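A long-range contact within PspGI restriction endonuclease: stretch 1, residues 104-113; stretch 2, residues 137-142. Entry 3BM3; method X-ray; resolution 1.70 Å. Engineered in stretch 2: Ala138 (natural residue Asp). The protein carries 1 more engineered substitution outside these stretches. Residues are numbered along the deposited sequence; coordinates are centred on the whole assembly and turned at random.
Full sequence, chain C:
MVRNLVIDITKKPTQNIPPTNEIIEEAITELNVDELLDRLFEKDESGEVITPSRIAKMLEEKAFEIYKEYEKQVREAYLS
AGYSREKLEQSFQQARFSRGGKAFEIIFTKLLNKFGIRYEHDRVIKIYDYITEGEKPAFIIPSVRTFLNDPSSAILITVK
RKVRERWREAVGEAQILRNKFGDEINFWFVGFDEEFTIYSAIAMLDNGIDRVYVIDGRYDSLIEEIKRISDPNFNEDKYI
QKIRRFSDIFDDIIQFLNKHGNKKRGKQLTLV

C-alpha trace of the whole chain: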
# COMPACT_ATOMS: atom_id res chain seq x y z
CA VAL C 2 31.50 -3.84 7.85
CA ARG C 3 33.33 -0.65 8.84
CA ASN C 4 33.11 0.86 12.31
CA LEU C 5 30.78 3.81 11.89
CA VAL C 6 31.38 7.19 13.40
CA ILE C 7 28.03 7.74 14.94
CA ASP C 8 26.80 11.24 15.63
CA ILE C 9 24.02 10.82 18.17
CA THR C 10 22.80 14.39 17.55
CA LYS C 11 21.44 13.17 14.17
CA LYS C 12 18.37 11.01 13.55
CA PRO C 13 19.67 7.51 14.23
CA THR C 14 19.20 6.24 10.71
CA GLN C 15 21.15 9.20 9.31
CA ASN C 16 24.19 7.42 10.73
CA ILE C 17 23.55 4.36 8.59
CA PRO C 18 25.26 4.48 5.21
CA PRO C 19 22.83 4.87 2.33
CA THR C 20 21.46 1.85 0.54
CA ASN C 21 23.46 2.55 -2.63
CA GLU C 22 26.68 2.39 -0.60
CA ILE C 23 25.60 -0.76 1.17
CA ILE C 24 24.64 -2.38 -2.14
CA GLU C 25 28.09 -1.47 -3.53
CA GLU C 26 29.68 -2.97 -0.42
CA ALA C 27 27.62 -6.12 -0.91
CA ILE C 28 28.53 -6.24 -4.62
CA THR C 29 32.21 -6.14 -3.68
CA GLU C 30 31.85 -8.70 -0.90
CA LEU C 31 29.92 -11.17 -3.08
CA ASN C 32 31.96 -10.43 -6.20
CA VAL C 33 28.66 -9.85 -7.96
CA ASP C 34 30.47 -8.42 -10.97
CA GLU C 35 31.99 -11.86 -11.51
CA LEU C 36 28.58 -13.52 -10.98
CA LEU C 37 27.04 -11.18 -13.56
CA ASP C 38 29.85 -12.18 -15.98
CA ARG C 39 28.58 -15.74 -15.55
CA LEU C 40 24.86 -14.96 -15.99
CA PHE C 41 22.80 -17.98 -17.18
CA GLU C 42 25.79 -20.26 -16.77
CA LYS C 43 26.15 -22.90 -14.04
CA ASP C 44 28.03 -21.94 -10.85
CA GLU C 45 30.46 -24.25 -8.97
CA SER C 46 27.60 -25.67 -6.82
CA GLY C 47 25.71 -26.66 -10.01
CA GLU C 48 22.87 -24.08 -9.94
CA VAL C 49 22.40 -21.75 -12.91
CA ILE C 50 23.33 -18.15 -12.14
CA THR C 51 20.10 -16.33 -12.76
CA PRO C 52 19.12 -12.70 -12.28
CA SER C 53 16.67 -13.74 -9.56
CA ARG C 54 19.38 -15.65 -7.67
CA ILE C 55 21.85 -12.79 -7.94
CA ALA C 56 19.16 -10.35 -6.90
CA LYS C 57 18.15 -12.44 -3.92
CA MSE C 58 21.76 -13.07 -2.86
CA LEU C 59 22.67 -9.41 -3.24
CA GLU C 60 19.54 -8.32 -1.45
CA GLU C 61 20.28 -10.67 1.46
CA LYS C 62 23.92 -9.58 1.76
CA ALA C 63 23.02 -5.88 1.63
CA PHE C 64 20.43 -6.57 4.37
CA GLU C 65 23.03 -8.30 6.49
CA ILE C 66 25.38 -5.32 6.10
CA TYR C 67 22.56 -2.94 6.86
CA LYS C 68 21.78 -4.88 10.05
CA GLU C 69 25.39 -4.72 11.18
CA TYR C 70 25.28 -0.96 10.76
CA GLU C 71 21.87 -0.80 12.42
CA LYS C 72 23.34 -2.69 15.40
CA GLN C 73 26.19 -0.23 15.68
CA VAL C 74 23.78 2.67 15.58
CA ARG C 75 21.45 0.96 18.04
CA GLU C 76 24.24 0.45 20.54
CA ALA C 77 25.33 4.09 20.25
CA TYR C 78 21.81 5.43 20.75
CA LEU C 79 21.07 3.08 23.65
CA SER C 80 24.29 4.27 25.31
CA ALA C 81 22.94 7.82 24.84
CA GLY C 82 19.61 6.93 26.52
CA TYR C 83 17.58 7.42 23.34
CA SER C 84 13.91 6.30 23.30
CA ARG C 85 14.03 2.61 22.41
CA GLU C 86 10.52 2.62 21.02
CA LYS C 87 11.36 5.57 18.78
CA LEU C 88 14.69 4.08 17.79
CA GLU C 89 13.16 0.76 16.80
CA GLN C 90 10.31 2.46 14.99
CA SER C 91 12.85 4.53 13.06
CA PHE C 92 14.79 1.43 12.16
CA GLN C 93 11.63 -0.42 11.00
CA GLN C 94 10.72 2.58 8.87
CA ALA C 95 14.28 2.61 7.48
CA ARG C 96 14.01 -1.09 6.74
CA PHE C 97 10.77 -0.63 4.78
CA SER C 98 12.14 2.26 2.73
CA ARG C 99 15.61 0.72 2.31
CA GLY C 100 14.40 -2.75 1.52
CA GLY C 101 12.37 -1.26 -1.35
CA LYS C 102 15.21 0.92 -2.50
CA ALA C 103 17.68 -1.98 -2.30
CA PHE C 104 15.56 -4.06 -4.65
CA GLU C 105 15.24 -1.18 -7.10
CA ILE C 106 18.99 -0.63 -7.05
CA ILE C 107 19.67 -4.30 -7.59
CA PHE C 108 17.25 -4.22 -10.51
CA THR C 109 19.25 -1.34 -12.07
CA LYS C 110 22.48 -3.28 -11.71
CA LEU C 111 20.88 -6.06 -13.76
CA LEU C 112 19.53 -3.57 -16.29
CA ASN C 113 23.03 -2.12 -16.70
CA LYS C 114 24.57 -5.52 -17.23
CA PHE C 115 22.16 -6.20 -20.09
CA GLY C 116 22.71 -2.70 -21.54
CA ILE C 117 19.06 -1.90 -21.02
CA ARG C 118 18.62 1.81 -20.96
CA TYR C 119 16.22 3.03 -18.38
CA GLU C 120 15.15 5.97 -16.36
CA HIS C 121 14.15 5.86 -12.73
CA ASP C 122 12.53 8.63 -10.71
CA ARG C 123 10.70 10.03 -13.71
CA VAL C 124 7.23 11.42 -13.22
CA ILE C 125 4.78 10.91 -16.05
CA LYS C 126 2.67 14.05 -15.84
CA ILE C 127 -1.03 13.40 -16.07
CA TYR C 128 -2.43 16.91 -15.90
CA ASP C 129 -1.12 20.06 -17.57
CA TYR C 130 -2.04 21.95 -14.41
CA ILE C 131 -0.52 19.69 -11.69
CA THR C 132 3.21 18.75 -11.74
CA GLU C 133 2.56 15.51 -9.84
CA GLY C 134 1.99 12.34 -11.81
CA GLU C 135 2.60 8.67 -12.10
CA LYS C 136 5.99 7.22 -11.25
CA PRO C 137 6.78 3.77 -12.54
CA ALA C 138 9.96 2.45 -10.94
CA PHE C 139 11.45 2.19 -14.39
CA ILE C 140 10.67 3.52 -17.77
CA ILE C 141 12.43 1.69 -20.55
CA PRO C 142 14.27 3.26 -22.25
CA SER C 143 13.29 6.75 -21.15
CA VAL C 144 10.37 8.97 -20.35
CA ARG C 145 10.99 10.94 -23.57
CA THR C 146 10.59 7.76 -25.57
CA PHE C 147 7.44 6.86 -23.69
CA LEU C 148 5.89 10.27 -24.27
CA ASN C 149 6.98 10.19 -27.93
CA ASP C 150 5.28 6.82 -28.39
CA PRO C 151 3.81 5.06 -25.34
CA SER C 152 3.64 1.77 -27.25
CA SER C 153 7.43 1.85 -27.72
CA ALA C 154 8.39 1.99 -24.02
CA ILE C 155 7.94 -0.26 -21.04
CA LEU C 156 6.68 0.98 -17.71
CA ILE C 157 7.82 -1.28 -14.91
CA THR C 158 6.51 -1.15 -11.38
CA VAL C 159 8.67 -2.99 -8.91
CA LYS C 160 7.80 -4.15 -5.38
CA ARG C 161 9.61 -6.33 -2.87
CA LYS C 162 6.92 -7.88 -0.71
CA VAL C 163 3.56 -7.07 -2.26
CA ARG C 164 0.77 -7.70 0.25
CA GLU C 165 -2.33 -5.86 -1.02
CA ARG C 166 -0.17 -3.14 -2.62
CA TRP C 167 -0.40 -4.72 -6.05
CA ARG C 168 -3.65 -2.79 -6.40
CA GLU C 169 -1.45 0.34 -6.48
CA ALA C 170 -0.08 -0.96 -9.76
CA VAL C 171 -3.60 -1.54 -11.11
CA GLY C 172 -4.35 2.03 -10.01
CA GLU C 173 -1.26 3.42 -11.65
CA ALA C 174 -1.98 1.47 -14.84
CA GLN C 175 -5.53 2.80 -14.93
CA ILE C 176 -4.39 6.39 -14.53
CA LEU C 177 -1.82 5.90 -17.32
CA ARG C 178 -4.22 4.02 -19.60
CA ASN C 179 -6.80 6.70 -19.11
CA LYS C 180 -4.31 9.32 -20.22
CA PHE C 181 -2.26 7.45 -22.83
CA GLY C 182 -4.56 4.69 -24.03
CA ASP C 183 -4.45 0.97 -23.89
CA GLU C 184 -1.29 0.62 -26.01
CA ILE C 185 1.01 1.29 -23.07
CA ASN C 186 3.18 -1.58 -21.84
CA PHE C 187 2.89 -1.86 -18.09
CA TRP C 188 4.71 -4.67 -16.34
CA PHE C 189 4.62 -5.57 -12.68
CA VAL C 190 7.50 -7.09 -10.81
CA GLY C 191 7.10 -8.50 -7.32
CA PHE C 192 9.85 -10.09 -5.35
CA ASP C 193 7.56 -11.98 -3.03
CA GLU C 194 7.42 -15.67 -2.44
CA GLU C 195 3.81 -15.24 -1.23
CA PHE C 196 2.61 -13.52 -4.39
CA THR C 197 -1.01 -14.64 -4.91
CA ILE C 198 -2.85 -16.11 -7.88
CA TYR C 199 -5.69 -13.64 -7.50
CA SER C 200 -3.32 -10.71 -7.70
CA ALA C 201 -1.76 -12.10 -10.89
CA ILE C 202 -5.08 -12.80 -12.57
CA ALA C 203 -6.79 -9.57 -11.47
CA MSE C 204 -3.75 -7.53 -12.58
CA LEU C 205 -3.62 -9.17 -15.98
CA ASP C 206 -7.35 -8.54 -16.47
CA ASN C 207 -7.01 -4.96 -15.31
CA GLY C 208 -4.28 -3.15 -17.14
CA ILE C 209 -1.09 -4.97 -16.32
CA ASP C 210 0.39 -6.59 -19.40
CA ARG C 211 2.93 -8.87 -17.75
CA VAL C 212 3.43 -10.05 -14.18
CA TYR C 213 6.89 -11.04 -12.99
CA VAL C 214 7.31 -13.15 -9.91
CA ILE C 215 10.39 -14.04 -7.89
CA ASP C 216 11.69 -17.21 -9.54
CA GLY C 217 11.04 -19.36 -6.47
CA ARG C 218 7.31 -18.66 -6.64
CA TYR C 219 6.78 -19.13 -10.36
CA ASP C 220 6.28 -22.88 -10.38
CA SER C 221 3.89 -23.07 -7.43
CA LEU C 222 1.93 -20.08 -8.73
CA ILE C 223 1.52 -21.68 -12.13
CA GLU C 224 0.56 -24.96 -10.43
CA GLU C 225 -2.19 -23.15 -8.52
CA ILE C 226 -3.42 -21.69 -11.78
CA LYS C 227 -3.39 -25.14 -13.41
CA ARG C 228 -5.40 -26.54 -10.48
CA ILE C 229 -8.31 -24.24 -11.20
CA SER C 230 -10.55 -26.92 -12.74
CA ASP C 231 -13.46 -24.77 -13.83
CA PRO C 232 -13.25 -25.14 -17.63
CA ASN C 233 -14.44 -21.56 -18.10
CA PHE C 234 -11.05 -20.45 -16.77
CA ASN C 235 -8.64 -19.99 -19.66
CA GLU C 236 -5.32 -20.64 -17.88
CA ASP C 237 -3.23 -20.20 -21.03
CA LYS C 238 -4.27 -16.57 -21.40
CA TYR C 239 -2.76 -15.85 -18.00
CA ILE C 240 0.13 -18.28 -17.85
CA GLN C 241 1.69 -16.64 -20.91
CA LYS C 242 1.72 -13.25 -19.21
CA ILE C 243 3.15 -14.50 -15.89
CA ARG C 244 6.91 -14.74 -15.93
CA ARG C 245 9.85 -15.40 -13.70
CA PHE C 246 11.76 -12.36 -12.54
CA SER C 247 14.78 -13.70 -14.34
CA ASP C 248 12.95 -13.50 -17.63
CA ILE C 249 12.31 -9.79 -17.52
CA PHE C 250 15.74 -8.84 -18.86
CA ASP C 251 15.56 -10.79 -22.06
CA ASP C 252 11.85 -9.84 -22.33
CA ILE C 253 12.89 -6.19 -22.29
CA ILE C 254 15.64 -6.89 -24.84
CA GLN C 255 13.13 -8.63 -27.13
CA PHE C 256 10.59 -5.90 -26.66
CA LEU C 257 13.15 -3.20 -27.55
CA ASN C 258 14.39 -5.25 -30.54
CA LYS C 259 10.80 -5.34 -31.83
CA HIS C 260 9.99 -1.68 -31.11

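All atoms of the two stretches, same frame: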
# COMPACT_ATOMS: atom_id res chain seq x y z
N PHE C 104 16.02 -3.23 -3.56
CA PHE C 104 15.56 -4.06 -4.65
C PHE C 104 15.61 -3.30 -5.98
O PHE C 104 16.10 -3.79 -6.98
CB PHE C 104 14.18 -4.62 -4.36
CG PHE C 104 13.67 -5.51 -5.42
CD1 PHE C 104 14.44 -6.57 -5.87
CD2 PHE C 104 12.43 -5.30 -5.97
CE1 PHE C 104 13.94 -7.42 -6.87
CE2 PHE C 104 11.94 -6.16 -6.97
CZ PHE C 104 12.72 -7.20 -7.41
N GLU C 105 15.23 -2.03 -5.93
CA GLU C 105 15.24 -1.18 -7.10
C GLU C 105 16.66 -0.97 -7.58
O GLU C 105 16.94 -1.05 -8.77
CB GLU C 105 14.50 0.12 -6.80
CG GLU C 105 13.02 -0.22 -6.53
CD GLU C 105 12.07 0.93 -6.19
OE1 GLU C 105 12.16 2.01 -6.82
OE2 GLU C 105 11.15 0.68 -5.35
N ILE C 106 17.59 -0.76 -6.64
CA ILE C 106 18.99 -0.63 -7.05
C ILE C 106 19.55 -1.89 -7.70
O ILE C 106 20.20 -1.83 -8.74
CB ILE C 106 19.88 -0.22 -5.88
CG1 ILE C 106 19.47 1.19 -5.43
CG2 ILE C 106 21.35 -0.32 -6.29
CD1 ILE C 106 20.04 1.63 -4.09
N ILE C 107 19.28 -3.02 -7.07
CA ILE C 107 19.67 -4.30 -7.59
C ILE C 107 19.13 -4.49 -9.01
O ILE C 107 19.86 -4.88 -9.91
CB ILE C 107 19.19 -5.38 -6.63
CG1 ILE C 107 20.02 -5.26 -5.34
CG2 ILE C 107 19.32 -6.74 -7.27
CD1 ILE C 107 19.48 -6.16 -4.20
N PHE C 108 17.86 -4.14 -9.21
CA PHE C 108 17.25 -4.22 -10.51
C PHE C 108 18.05 -3.40 -11.52
O PHE C 108 18.32 -3.89 -12.64
CB PHE C 108 15.79 -3.75 -10.44
CG PHE C 108 14.98 -4.14 -11.64
CD1 PHE C 108 14.45 -5.41 -11.73
CD2 PHE C 108 14.75 -3.24 -12.68
CE1 PHE C 108 13.70 -5.78 -12.84
CE2 PHE C 108 13.99 -3.61 -13.77
CZ PHE C 108 13.47 -4.87 -13.83
N THR C 109 18.46 -2.18 -11.16
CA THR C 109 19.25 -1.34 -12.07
C THR C 109 20.59 -1.97 -12.42
O THR C 109 21.07 -1.82 -13.53
CB THR C 109 19.46 0.10 -11.55
OG1 THR C 109 20.36 0.11 -10.44
CG2 THR C 109 18.17 0.67 -11.09
N LYS C 110 21.20 -2.64 -11.47
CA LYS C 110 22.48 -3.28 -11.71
C LYS C 110 22.33 -4.33 -12.79
O LYS C 110 23.22 -4.49 -13.65
CB LYS C 110 22.97 -3.91 -10.41
CG LYS C 110 23.25 -2.92 -9.33
CD LYS C 110 24.19 -1.79 -9.80
CE LYS C 110 24.60 -0.87 -8.66
NZ LYS C 110 25.21 0.42 -9.18
N LEU C 111 21.21 -5.05 -12.73
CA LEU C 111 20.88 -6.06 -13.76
C LEU C 111 20.58 -5.40 -15.09
O LEU C 111 21.11 -5.80 -16.11
CB LEU C 111 19.74 -6.94 -13.32
CG LEU C 111 20.15 -7.91 -12.19
CD1 LEU C 111 18.94 -8.41 -11.40
CD2 LEU C 111 20.94 -9.09 -12.77
N LEU C 112 19.79 -4.32 -15.07
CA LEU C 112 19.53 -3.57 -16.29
C LEU C 112 20.85 -3.15 -16.96
O LEU C 112 21.04 -3.33 -18.15
CB LEU C 112 18.66 -2.35 -16.00
CG LEU C 112 17.20 -2.69 -15.62
CD1 LEU C 112 16.49 -1.37 -15.32
CD2 LEU C 112 16.41 -3.51 -16.68
N ASN C 113 21.76 -2.61 -16.18
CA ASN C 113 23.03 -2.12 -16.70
C ASN C 113 23.79 -3.22 -17.38
O ASN C 113 24.34 -3.03 -18.47
CB ASN C 113 23.88 -1.53 -15.59
CG ASN C 113 23.35 -0.22 -15.10
OD1 ASN C 113 22.50 0.39 -15.74
ND2 ASN C 113 23.85 0.23 -13.97
N PRO C 137 6.31 5.12 -12.45
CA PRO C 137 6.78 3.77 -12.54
C PRO C 137 8.21 3.73 -12.00
O PRO C 137 8.97 4.71 -12.15
CB PRO C 137 6.76 3.47 -14.04
CG PRO C 137 6.13 4.59 -14.70
CD PRO C 137 5.90 5.69 -13.74
N ALA C 138 8.59 2.62 -11.39
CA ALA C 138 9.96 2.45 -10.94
C ALA C 138 10.93 2.65 -12.08
O ALA C 138 11.93 3.32 -11.93
CB ALA C 138 10.23 1.08 -10.30
N PHE C 139 10.61 2.06 -13.23
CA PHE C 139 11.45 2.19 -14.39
C PHE C 139 10.63 2.46 -15.62
O PHE C 139 9.54 1.94 -15.79
CB PHE C 139 12.27 0.92 -14.59
CG PHE C 139 13.15 0.62 -13.41
CD1 PHE C 139 14.35 1.29 -13.28
CD2 PHE C 139 12.75 -0.24 -12.42
CE1 PHE C 139 15.16 1.08 -12.16
CE2 PHE C 139 13.57 -0.45 -11.30
CZ PHE C 139 14.77 0.20 -11.19
N ILE C 140 11.20 3.30 -16.46
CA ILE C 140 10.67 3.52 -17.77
C ILE C 140 11.77 3.12 -18.71
O ILE C 140 12.90 3.62 -18.63
CB ILE C 140 10.32 4.97 -18.01
CG1 ILE C 140 9.30 5.43 -16.98
CG2 ILE C 140 9.75 5.15 -19.43
CD1 ILE C 140 8.93 6.86 -17.05
N ILE C 141 11.45 2.21 -19.62
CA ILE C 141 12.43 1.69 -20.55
C ILE C 141 12.04 2.10 -21.96
O ILE C 141 10.96 1.78 -22.41
CB ILE C 141 12.53 0.17 -20.41
CG1 ILE C 141 13.03 -0.13 -18.97
CG2 ILE C 141 13.45 -0.36 -21.49
CD1 ILE C 141 13.17 -1.52 -18.64
N PRO C 142 12.93 2.83 -22.66
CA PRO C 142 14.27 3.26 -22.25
C PRO C 142 14.33 4.60 -21.53
O PRO C 142 15.33 4.91 -20.85
CB PRO C 142 15.00 3.35 -23.57
CG PRO C 142 13.95 3.82 -24.52
CD PRO C 142 12.65 3.20 -24.06

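A single aromatic side chain carries most of this contact: Phe139, on a short strand, meets four residues of the helix, Glu105, Phe108, Thr109 and Leu112, and no hydrogen bond links the two stretches. The helix and the strand run nearly parallel, at 18°, but their axes approach no closer than 11.7 Å, so side chains must bridge the gap. A phenylalanine suits this task because its flat, rigid ring reaches far from the backbone and offers apolar faces and a rim of weakly polarised C-H groups, which can lie beside a carbonyl oxygen such as Glu105 O.

The helical repeat explains which residues answer it. Relative to Glu105, the others fall at i+3, i+4 and i+7, so all four lie along one side of the helix. Over one face of the Phe139 ring sit Phe108 and Leu112. Phe108 CD2 approaches Phe139 CE2 to 3.3 Å; the ring planes meet at 33° with centroids 5.0 Å apart, an oblique packing. The fork of leucine serves two neighbours: Leu112 CD1 lies 4.0 Å from Phe139 CD1, and Leu112 CD2 reaches Ile141 CD1 at 4.3 Å.

The ring edge meets different groups. Thr109 CG2 comes within 3.2 Å of Phe139 CE1, a tight approach. The chi1 of Thr109, in the p well, goes with Thr109 OG1 donating a hydrogen bond to Ile106 O (2.6 Å); threonine thus satisfies its hydroxyl locally while giving its methyl to the ring. Glu105 O lies 3.5 Å from Phe139 CZ, and this carbonyl also accepts the helical hydrogen bond from Thr109 N (3.0 Å).

Ile141 points toward the helix, as does Phe139 two residues earlier, following strand alternation. Glu105 OE1 stands 4.1 Å from CB of the engineered Ala138, while this carboxylate oxygen is hydrogen-bonded elsewhere in the structure.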